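Local coordinates for DUF724 domain-containing protein 6-like (Raphanus sativus, PDB 5ZWX) that binds the H3K9me2 histone mark through tandem Agenet domains and, like its Arabidopsis relative, probably links this heterochromatin mark to DNA methylation, at residues 19-25 and 75-81; 50-55 and 67-73; 88-93 and 140-144. All blocks are in the same frame, centred on the assembly; numbering follows the deposited sequence.

Interaction 1 of 3, residues 19-25 and 75-81; sequences AVEISSN and GQLRPPA
Residues 19-22 and 77-78 are extended and pair antiparallel. Glu21 faces Arg78 as a hydrogen-bonded pair, CA to CA 5.3 Å. Ile22 faces Leu77 as a non-hydrogen-bonded pair, CA to CA 4.9 Å. Glu21 N donates to Arg78 O at 2.9 Å, and Arg78 N donates to Glu21 O at 3.0 Å. Gly75 and Gln76 end a 3-10 turn, and Gln76 O takes both Ser23 N at 2.8 Å and Ser23 OG at 2.9 Å; the p rotamer of Ser23 suits this. Gln76 (m, t) reaches back, and its NE2 donates to Ser23 O at 2.8 Å.

The two sheet faces differ in shape. On one, the Leu77 side chain (m, t) rises between Ile22 and Val20: Leu77 CD2 lies 3.8 Å from Ile22 CG1 and 4.3 Å from Val20 CG2. Val53 fills in beside Ile22 and Leu77. On the other, Glu21 (m, t) fills the hollow between Arg78 and the Pro80-Ala81 bend. Its OE1 forms a salt bridge with Arg78, 2.9 Å to NH2 and 3.0 Å to NE. Its OE2 accepts Ala81 N at 2.9 Å and also pairs with Arg140. Arg78 starts from a p chi1, meets Trp33 in a cation-pi contact, and gives NH1 to Arg143 O. At the end, the Pro80 ring touches Ala19, with Pro80 CG 3.9 Å from Ala19 CB and Pro80 CD 3.2 Å from Ala19 O.

Such pairing of the first and last strands is characteristic of the small SH3-like barrel of an Agenet domain.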
loop_
_atom_site.group_PDB
_atom_site.type_symbol
_atom_site.label_atom_id
_atom_site.label_comp_id
_atom_site.label_asym_id
_atom_site.label_seq_id
_atom_site.Cartn_x
_atom_site.Cartn_y
_atom_site.Cartn_z
ATOM N N ALA A 19 12.536 -1.255 2.344
ATOM C CA ALA A 19 11.287 -1.502 1.631
ATOM C C ALA A 19 10.182 -0.806 2.410
ATOM O O ALA A 19 10.207 -0.796 3.638
ATOM C CB ALA A 19 11.015 -2.985 1.511
ATOM N N VAL A 20 9.214 -0.229 1.704
ATOM C CA VAL A 20 8.124 0.502 2.347
ATOM C C VAL A 20 6.837 0.337 1.516
ATOM O O VAL A 20 6.890 -0.109 0.381
ATOM C CB VAL A 20 8.431 2.023 2.468
ATOM C CG1 VAL A 20 9.538 2.285 3.480
ATOM C CG2 VAL A 20 8.809 2.595 1.097
ATOM N N GLU A 21 5.711 0.699 2.122
ATOM C CA GLU A 21 4.474 0.923 1.396
ATOM C C GLU A 21 4.226 2.428 1.388
ATOM O O GLU A 21 4.508 3.146 2.365
ATOM C CB GLU A 21 3.320 0.151 2.032
ATOM C CG GLU A 21 3.641 -1.349 2.134
ATOM C CD GLU A 21 2.453 -2.224 2.491
ATOM O OE1 GLU A 21 1.390 -1.693 2.871
ATOM O OE2 GLU A 21 2.606 -3.463 2.433
ATOM N N ILE A 22 3.704 2.900 0.264
ATOM C CA ILE A 22 3.626 4.331 -0.006
ATOM C C ILE A 22 2.182 4.708 -0.219
ATOM O O ILE A 22 1.480 4.088 -1.095
ATOM C CB ILE A 22 4.421 4.704 -1.270
ATOM C CG1 ILE A 22 5.851 4.164 -1.166
ATOM C CG2 ILE A 22 4.292 6.215 -1.570
ATOM C CD1 ILE A 22 6.593 4.036 -2.466
ATOM N N SER A 23 1.703 5.684 0.546
ATOM C CA SER A 23 0.349 6.190 0.302
ATOM C C SER A 23 0.449 7.573 -0.345
ATOM O O SER A 23 1.455 8.234 -0.233
ATOM C CB SER A 23 -0.467 6.243 1.595
ATOM O OG SER A 23 0.248 6.936 2.599
ATOM N N SER A 24 -0.579 7.973 -1.067
ATOM C CA SER A 24 -0.570 9.253 -1.765
ATOM C C SER A 24 -1.637 10.161 -1.207
ATOM O O SER A 24 -2.621 9.703 -0.608
ATOM C CB SER A 24 -0.772 9.059 -3.263
ATOM O OG SER A 24 -1.067 10.280 -3.914
ATOM N N ASN A 25 -1.438 11.456 -1.426
ATOM C CA ASN A 25 -2.359 12.480 -0.983
ATOM C C ASN A 25 -3.378 12.786 -2.089
ATOM O O ASN A 25 -4.435 13.375 -1.848
ATOM C CB ASN A 25 -1.579 13.741 -0.591
ATOM C CG ASN A 25 -0.480 13.464 0.437
ATOM O OD1 ASN A 25 -0.650 12.641 1.332
ATOM N ND2 ASN A 25 0.648 14.158 0.312
ATOM N N GLY A 75 5.000 10.878 6.761
ATOM C CA GLY A 75 3.700 10.325 7.111
ATOM C C GLY A 75 3.001 9.572 5.968
ATOM O O GLY A 75 1.965 8.950 6.195
ATOM N N GLN A 76 3.586 9.604 4.771
ATOM C CA GLN A 76 3.039 8.828 3.635
ATOM C C GLN A 76 3.572 7.390 3.612
ATOM O O GLN A 76 3.108 6.567 2.833
ATOM C CB GLN A 76 3.370 9.506 2.317
ATOM C CG GLN A 76 2.620 10.777 2.100
ATOM C CD GLN A 76 2.975 11.423 0.775
ATOM O OE1 GLN A 76 3.668 12.427 0.749
ATOM N NE2 GLN A 76 2.526 10.832 -0.332
ATOM N N LEU A 77 4.537 7.084 4.481
ATOM C CA LEU A 77 5.233 5.799 4.398
ATOM C C LEU A 77 4.922 4.903 5.585
ATOM O O LEU A 77 4.708 5.403 6.690
ATOM C CB LEU A 77 6.752 6.016 4.331
ATOM C CG LEU A 77 7.214 6.896 3.165
ATOM C CD1 LEU A 77 8.738 7.079 3.143
ATOM C CD2 LEU A 77 6.709 6.293 1.840
ATOM N N ARG A 78 4.900 3.595 5.345
ATOM C CA ARG A 78 4.863 2.631 6.445
ATOM C C ARG A 78 5.680 1.415 6.056
ATOM O O ARG A 78 6.078 1.301 4.902
ATOM C CB ARG A 78 3.434 2.259 6.801
ATOM C CG ARG A 78 2.735 1.406 5.680
ATOM C CD ARG A 78 1.260 1.195 5.995
ATOM N NE ARG A 78 0.748 0.034 5.224
ATOM C CZ ARG A 78 -0.428 -0.554 5.456
ATOM N NH1 ARG A 78 -1.233 -0.085 6.406
ATOM N NH2 ARG A 78 -0.796 -1.612 4.742
ATOM N N PRO A 79 6.006 0.522 7.020
ATOM C CA PRO A 79 6.807 -0.611 6.596
ATOM C C PRO A 79 5.937 -1.563 5.764
ATOM O O PRO A 79 4.724 -1.401 5.817
ATOM C CB PRO A 79 7.258 -1.268 7.936
ATOM C CG PRO A 79 6.928 -0.280 8.993
ATOM C CD PRO A 79 5.743 0.492 8.471
ATOM N N PRO A 80 6.547 -2.515 5.052
ATOM C CA PRO A 80 5.780 -3.600 4.422
ATOM C C PRO A 80 4.832 -4.253 5.415
ATOM O O PRO A 80 5.194 -4.488 6.552
ATOM C CB PRO A 80 6.857 -4.595 3.996
ATOM C CG PRO A 80 8.093 -3.793 3.895
ATOM C CD PRO A 80 7.997 -2.771 4.963
ATOM N N ALA A 81 3.615 -4.531 4.978
ATOM C CA ALA A 81 2.636 -5.193 5.810
ATOM C C ALA A 81 3.223 -6.506 6.349
ATOM O O ALA A 81 4.031 -7.156 5.681
ATOM C CB ALA A 81 1.345 -5.455 4.996
#

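Interaction 2 of 3, residues 50-55 and 67-73; sequences KCEVEY and RLREVVD
Strands 51-55 and 67-72 run antiparallel, with axes 4.6 Å apart at closest and N-to-C directions 153° apart. Cys51-Val72 and Val53-Glu70 are hydrogen-bonded pairs. Glu52-Val71 and Glu54-Arg69 are non-hydrogen-bonded.

Five backbone hydrogen bonds join the strands. Cys51 N donates to Val72 O at 2.9 Å and Val72 N to Cys51 O at 2.8 Å. Val53 N donates to Glu70 O at 2.9 Å, Glu70 N to Val53 O at 3.0 Å, and Tyr55 N to Leu68 O at 2.9 Å.

Arg69 NE meets Glu54 OE2 in a 3.1 Å salt bridge. Lys50 NZ to Asp73 OD1 is a long one, 3.8 Å.

Val53 CG1 lies 4.1 Å from Val72 CG2, on the face that carries Cys51. Leu68 (t, p) lays CD2 over the Tyr55 ring, 4.3 Å from its centroid, a CH-pi contact.

Tyr55 (chi1 m) donates OH to Glu70 OE1 at 2.8 Å. Glu70 OE2 forms a salt bridge with a basic side chain of the bound H3 peptide. The peptide also packs on Tyr55 and Leu68. This is a peptide-binding surface on an Agenet beta sheet.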
loop_
_atom_site.group_PDB
_atom_site.type_symbol
_atom_site.label_atom_id
_atom_site.label_comp_id
_atom_site.label_asym_id
_atom_site.label_seq_id
_atom_site.Cartn_x
_atom_site.Cartn_y
_atom_site.Cartn_z
ATOM N N LYS A 50 11.623 15.789 4.088
ATOM C CA LYS A 50 11.015 14.784 3.225
ATOM C C LYS A 50 11.944 13.625 2.850
ATOM O O LYS A 50 13.153 13.703 3.018
ATOM C CB LYS A 50 10.484 15.474 1.974
ATOM C CG LYS A 50 9.310 16.379 2.299
ATOM C CD LYS A 50 8.927 17.270 1.145
ATOM C CE LYS A 50 7.752 18.149 1.537
ATOM N NZ LYS A 50 8.012 18.853 2.826
ATOM N N CYS A 51 11.346 12.546 2.353
ATOM C CA CYS A 51 12.068 11.354 1.918
ATOM C C CYS A 51 11.908 11.222 0.424
ATOM O O CYS A 51 10.918 11.664 -0.106
ATOM C CB CYS A 51 11.512 10.089 2.598
ATOM S SG CYS A 51 11.832 10.086 4.394
ATOM N N GLU A 52 12.865 10.615 -0.261
ATOM C CA GLU A 52 12.627 10.245 -1.643
ATOM C C GLU A 52 12.429 8.736 -1.699
ATOM O O GLU A 52 13.160 7.998 -1.039
ATOM C CB GLU A 52 13.780 10.689 -2.532
ATOM C CG GLU A 52 13.555 10.412 -4.015
ATOM C CD GLU A 52 14.764 10.781 -4.838
ATOM O OE1 GLU A 52 15.795 11.091 -4.219
ATOM O OE2 GLU A 52 14.691 10.751 -6.086
ATOM N N VAL A 53 11.445 8.284 -2.472
ATOM C CA VAL A 53 11.165 6.856 -2.628
ATOM C C VAL A 53 11.119 6.493 -4.097
ATOM O O VAL A 53 10.896 7.354 -4.957
ATOM C CB VAL A 53 9.818 6.410 -1.975
ATOM C CG1 VAL A 53 9.847 6.645 -0.471
ATOM C CG2 VAL A 53 8.603 7.113 -2.627
ATOM N N GLU A 54 11.383 5.218 -4.369
ATOM C CA GLU A 54 11.247 4.652 -5.714
ATOM C C GLU A 54 10.173 3.594 -5.708
ATOM O O GLU A 54 10.222 2.685 -4.886
ATOM C CB GLU A 54 12.566 4.041 -6.175
ATOM C CG GLU A 54 12.485 3.369 -7.532
ATOM C CD GLU A 54 13.822 2.820 -7.975
ATOM O OE1 GLU A 54 14.095 1.635 -7.688
ATOM O OE2 GLU A 54 14.602 3.578 -8.595
ATOM N N TYR A 55 9.203 3.696 -6.617
ATOM C CA TYR A 55 8.143 2.700 -6.688
ATOM C C TYR A 55 8.633 1.420 -7.337
ATOM O O TYR A 55 9.464 1.454 -8.237
ATOM C CB TYR A 55 6.935 3.231 -7.475
ATOM C CG TYR A 55 6.190 4.335 -6.770
ATOM C CD1 TYR A 55 6.751 5.603 -6.622
ATOM C CD2 TYR A 55 4.939 4.109 -6.233
ATOM C CE1 TYR A 55 6.070 6.601 -5.973
ATOM C CE2 TYR A 55 4.245 5.110 -5.584
ATOM C CZ TYR A 55 4.808 6.352 -5.466
ATOM O OH TYR A 55 4.103 7.336 -4.821
ATOM N N ARG A 67 11.743 3.391 -13.161
ATOM C CA ARG A 67 10.778 3.329 -12.074
ATOM C C ARG A 67 10.520 4.729 -11.538
ATOM O O ARG A 67 11.424 5.561 -11.488
ATOM C CB ARG A 67 11.261 2.397 -10.968
ATOM C CG ARG A 67 11.256 0.952 -11.393
ATOM C CD ARG A 67 11.576 0.013 -10.253
ATOM N NE ARG A 67 11.402 -1.374 -10.670
ATOM C CZ ARG A 67 11.672 -2.432 -9.914
ATOM N NH1 ARG A 67 12.137 -2.274 -8.678
ATOM N NH2 ARG A 67 11.477 -3.652 -10.399
ATOM N N LEU A 68 9.274 4.998 -11.178
ATOM C CA LEU A 68 8.891 6.322 -10.715
ATOM C C LEU A 68 9.594 6.642 -9.393
ATOM O O LEU A 68 9.657 5.802 -8.500
ATOM C CB LEU A 68 7.372 6.406 -10.537
ATOM C CG LEU A 68 6.847 7.728 -9.977
ATOM C CD1 LEU A 68 7.181 8.867 -10.930
ATOM C CD2 LEU A 68 5.349 7.667 -9.686
ATOM N N ARG A 69 10.124 7.851 -9.274
ATOM C CA ARG A 69 10.642 8.307 -7.981
ATOM C C ARG A 69 9.882 9.556 -7.568
ATOM O O ARG A 69 9.518 10.378 -8.417
ATOM C CB ARG A 69 12.140 8.588 -8.065
ATOM C CG ARG A 69 12.995 7.354 -8.289
ATOM C CD ARG A 69 14.470 7.732 -8.294
ATOM N NE ARG A 69 15.349 6.573 -8.161
ATOM C CZ ARG A 69 16.620 6.651 -7.780
ATOM N NH1 ARG A 69 17.156 7.833 -7.487
ATOM N NH2 ARG A 69 17.352 5.550 -7.675
ATOM N N GLU A 70 9.637 9.689 -6.271
ATOM C CA GLU A 70 8.903 10.832 -5.735
ATOM C C GLU A 70 9.488 11.265 -4.409
ATOM O O GLU A 70 9.941 10.421 -3.647
ATOM C CB GLU A 70 7.434 10.497 -5.530
ATOM C CG GLU A 70 6.619 10.648 -6.789
ATOM C CD GLU A 70 5.151 10.462 -6.556
ATOM O OE1 GLU A 70 4.784 9.995 -5.460
ATOM O OE2 GLU A 70 4.365 10.789 -7.476
ATOM N N VAL A 71 9.464 12.571 -4.147
ATOM C CA VAL A 71 9.763 13.112 -2.807
ATOM C C VAL A 71 8.434 13.135 -2.040
ATOM O O VAL A 71 7.450 13.692 -2.519
ATOM C CB VAL A 71 10.383 14.513 -2.906
ATOM C CG1 VAL A 71 10.606 15.124 -1.509
ATOM C CG2 VAL A 71 11.712 14.444 -3.671
ATOM N N VAL A 72 8.374 12.483 -0.884
ATOM C CA VAL A 72 7.131 12.354 -0.127
ATOM C C VAL A 72 7.337 12.733 1.337
ATOM O O VAL A 72 8.470 12.778 1.802
ATOM C CB VAL A 72 6.586 10.915 -0.173
ATOM C CG1 VAL A 72 6.284 10.489 -1.632
ATOM C CG2 VAL A 72 7.580 9.957 0.444
ATOM N N ASP A 73 6.233 12.972 2.047
ATOM C CA ASP A 73 6.251 13.200 3.491
ATOM C C ASP A 73 6.518 11.888 4.220
ATOM O O ASP A 73 6.078 10.820 3.782
ATOM C CB ASP A 73 4.914 13.775 3.977
ATOM C CG ASP A 73 4.626 15.172 3.425
ATOM O OD1 ASP A 73 5.571 15.957 3.211
ATOM O OD2 ASP A 73 3.437 15.488 3.235
#

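Interaction 3 of 3, residues 88-93 and 140-144; sequences EKRREV and RFHRE
A single water joins the side chain of one segment to the backbone of the other. It donates to Glu88 OE1 at 2.8 Å and accepts Phe141 N at 2.9 Å. No backbone pairing accompanies it: the nearest CA atoms, Val93 and Phe141, are 8.3 Å apart.

Residues 88-90 are the last turn of a helix. Arg91 leaves helical angles, and 91-93 run on extended. Residues 140-141 are strand, followed by loop at 142-143. Glu88 points toward the strand, with chi1 between wells at -113° and chi2 t. Its CG lies 3.9 Å from Phe141 CD2. Its OE2 forms a salt bridge with Arg143 NH2 at 3.3 Å, though the hydrogen bond within it is weak. The stronger polar partner of Arg143 is Pro152 O, bonded through NH1.

Phe141 (chi1 m, chi2 -75°) buries the largest share, 120 of 274 Å². Its ring sits in the bend between helix end and extended segment. Val93 CG2 (chi1 t) approaches Phe141 CZ to 3.6 Å. Arg91 CB is 3.9 Å from Phe141 CE2, while the guanidinium leads away. Glu92 O lies near the ring plane, 4.1 Å from CZ of Phe141.

The contact seats the end of helix 86-90 and its following loop on strand 139-146. Phe141 and Val93 both touch Arg136, Val93 reaches Val112 of strand 106-116, and Arg140 pairs with Asp100 of strand 98-103.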
loop_
_atom_site.group_PDB
_atom_site.type_symbol
_atom_site.label_atom_id
_atom_site.label_comp_id
_atom_site.label_asym_id
_atom_site.label_seq_id
_atom_site.Cartn_x
_atom_site.Cartn_y
_atom_site.Cartn_z
ATOM N N GLU A 88 -3.577 -16.725 9.832
ATOM C CA GLU A 88 -4.085 -15.897 8.737
ATOM C C GLU A 88 -4.190 -16.663 7.424
ATOM O O GLU A 88 -5.060 -16.357 6.607
ATOM C CB GLU A 88 -3.228 -14.638 8.536
ATOM C CG GLU A 88 -3.980 -13.359 8.889
ATOM C CD GLU A 88 -3.295 -12.089 8.416
ATOM O OE1 GLU A 88 -2.526 -12.139 7.434
ATOM O OE2 GLU A 88 -3.534 -11.026 9.033
ATOM N N LYS A 89 -3.333 -17.656 7.200
ATOM C CA LYS A 89 -3.612 -18.530 6.067
ATOM C C LYS A 89 -4.792 -19.431 6.409
ATOM O O LYS A 89 -5.543 -19.805 5.511
ATOM C CB LYS A 89 -2.404 -19.374 5.608
ATOM C CG LYS A 89 -1.576 -20.134 6.629
ATOM C CD LYS A 89 -0.118 -20.226 6.146
ATOM C CE LYS A 89 0.804 -20.935 7.126
ATOM N NZ LYS A 89 0.140 -22.075 7.837
ATOM N N ARG A 90 -4.996 -19.774 7.684
ATOM C CA ARG A 90 -6.204 -20.570 8.002
ATOM C C ARG A 90 -7.506 -19.746 8.088
ATOM O O ARG A 90 -8.598 -20.313 8.058
ATOM C CB ARG A 90 -6.028 -21.356 9.308
ATOM C CG ARG A 90 -5.089 -22.542 9.179
ATOM C CD ARG A 90 -5.331 -23.611 10.242
ATOM N NE ARG A 90 -6.172 -23.169 11.354
ATOM C CZ ARG A 90 -5.930 -23.458 12.630
ATOM N NH1 ARG A 90 -6.749 -23.027 13.581
ATOM N NH2 ARG A 90 -4.867 -24.182 12.957
ATOM N N ARG A 91 -7.396 -18.423 8.185
ATOM C CA ARG A 91 -8.579 -17.556 8.264
ATOM C C ARG A 91 -9.381 -17.536 6.968
ATOM O O ARG A 91 -8.836 -17.259 5.899
ATOM C CB ARG A 91 -8.179 -16.120 8.614
ATOM C CG ARG A 91 -8.652 -15.645 9.973
ATOM C CD ARG A 91 -10.161 -15.413 10.035
ATOM N NE ARG A 91 -10.554 -15.058 11.400
ATOM C CZ ARG A 91 -11.738 -14.562 11.752
ATOM N NH1 ARG A 91 -12.681 -14.376 10.845
ATOM N NH2 ARG A 91 -11.979 -14.276 13.029
ATOM N N GLU A 92 -10.674 -17.823 7.066
ATOM C CA GLU A 92 -11.567 -17.601 5.941
ATOM C C GLU A 92 -11.887 -16.118 5.843
ATOM O O GLU A 92 -12.134 -15.449 6.849
ATOM C CB GLU A 92 -12.860 -18.400 6.076
ATOM C CG GLU A 92 -13.244 -19.138 4.794
ATOM C CD GLU A 92 -14.653 -19.722 4.822
ATOM O OE1 GLU A 92 -15.392 -19.506 5.809
ATOM O OE2 GLU A 92 -15.018 -20.413 3.851
ATOM N N VAL A 93 -11.868 -15.587 4.638
ATOM C CA VAL A 93 -12.342 -14.230 4.464
ATOM C C VAL A 93 -13.862 -14.233 4.619
ATOM O O VAL A 93 -14.535 -15.141 4.135
ATOM C CB VAL A 93 -11.891 -13.660 3.112
ATOM C CG1 VAL A 93 -12.628 -12.372 2.796
ATOM C CG2 VAL A 93 -10.381 -13.412 3.143
ATOM N N ARG A 140 -5.587 -9.222 0.817
ATOM C CA ARG A 140 -4.912 -9.418 2.103
ATOM C C ARG A 140 -5.752 -8.776 3.223
ATOM O O ARG A 140 -6.469 -7.835 2.998
ATOM C CB ARG A 140 -3.499 -8.819 2.060
ATOM C CG ARG A 140 -3.475 -7.298 1.927
ATOM C CD ARG A 140 -2.009 -6.727 1.811
ATOM N NE ARG A 140 -1.977 -5.252 1.816
ATOM C CZ ARG A 140 -0.858 -4.514 1.810
ATOM N NH1 ARG A 140 0.345 -5.097 1.753
ATOM N NH2 ARG A 140 -0.939 -3.179 1.846
ATOM N N PHE A 141 -5.643 -9.259 4.450
ATOM C CA PHE A 141 -6.382 -8.621 5.527
ATOM C C PHE A 141 -5.734 -7.287 5.758
ATOM O O PHE A 141 -4.511 -7.189 5.708
ATOM C CB PHE A 141 -6.392 -9.496 6.794
ATOM C CG PHE A 141 -7.263 -10.692 6.649
ATOM C CD1 PHE A 141 -8.637 -10.556 6.693
ATOM C CD2 PHE A 141 -6.720 -11.952 6.434
ATOM C CE1 PHE A 141 -9.467 -11.665 6.540
ATOM C CE2 PHE A 141 -7.532 -13.059 6.298
ATOM C CZ PHE A 141 -8.913 -12.916 6.345
ATOM N N HIS A 142 -6.560 -6.259 5.930
ATOM C CA HIS A 142 -6.065 -4.900 6.100
ATOM C C HIS A 142 -5.442 -4.725 7.482
ATOM O O HIS A 142 -5.973 -5.245 8.455
ATOM C CB HIS A 142 -7.191 -3.885 5.936
ATOM C CG HIS A 142 -6.722 -2.472 5.995
ATOM N ND1 HIS A 142 -6.104 -1.845 4.929
ATOM C CD2 HIS A 142 -6.693 -1.578 7.015
ATOM C CE1 HIS A 142 -5.765 -0.619 5.273
ATOM N NE2 HIS A 142 -6.106 -0.431 6.543
ATOM N N ARG A 143 -4.335 -4.003 7.543
ATOM C CA ARG A 143 -3.699 -3.656 8.822
ATOM C C ARG A 143 -3.322 -2.191 8.819
ATOM O O ARG A 143 -3.154 -1.601 7.740
ATOM C CB ARG A 143 -2.453 -4.511 9.075
ATOM C CG ARG A 143 -2.715 -6.000 9.208
ATOM C CD ARG A 143 -1.933 -6.588 10.402
ATOM N NE ARG A 143 -1.656 -8.006 10.189
ATOM C CZ ARG A 143 -1.005 -8.791 11.037
ATOM N NH1 ARG A 143 -0.545 -8.310 12.188
ATOM N NH2 ARG A 143 -0.812 -10.065 10.726
ATOM N N GLU A 144 -3.162 -1.593 10.013
ATOM C CA GLU A 144 -2.799 -0.187 10.071
ATOM C C GLU A 144 -1.516 -0.069 10.849
ATOM O O GLU A 144 -1.286 -0.836 11.772
ATOM C CB GLU A 144 -3.894 0.669 10.716
ATOM C CG GLU A 144 -5.135 0.895 9.844
ATOM C CD GLU A 144 -4.939 1.902 8.701
ATOM O OE1 GLU A 144 -3.952 2.666 8.669
ATOM O OE2 GLU A 144 -5.809 1.955 7.832
HETATM O O HOH W 1 -3.394 -11.085 4.966
#

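Interactions 1 and 2 share one apolar layer. Ile22 CD1 lies 3.7 Å from Val53 CG2, and Leu77 CD1 lies 3.8 Å from Val53 CG1. Ile22 CG2 comes within 3.4 Å of Tyr55 OH. The H3 peptide meets residues of both contacts. Glu70 forms a salt bridge with a basic side chain of it, and Tyr55, Leu68 and, from interaction 1, Ser24 pack on basic side-chain atoms of it. Interaction 1 also reaches interaction 3: Glu21 OE2 forms a 2.9 Å salt bridge with Arg140 NH1, and Arg78 NH1 lies 2.8 Å from Arg143 O. Interactions 2 and 3 do not touch; their nearest atoms are about 12 Å apart and their centres about 29 Å.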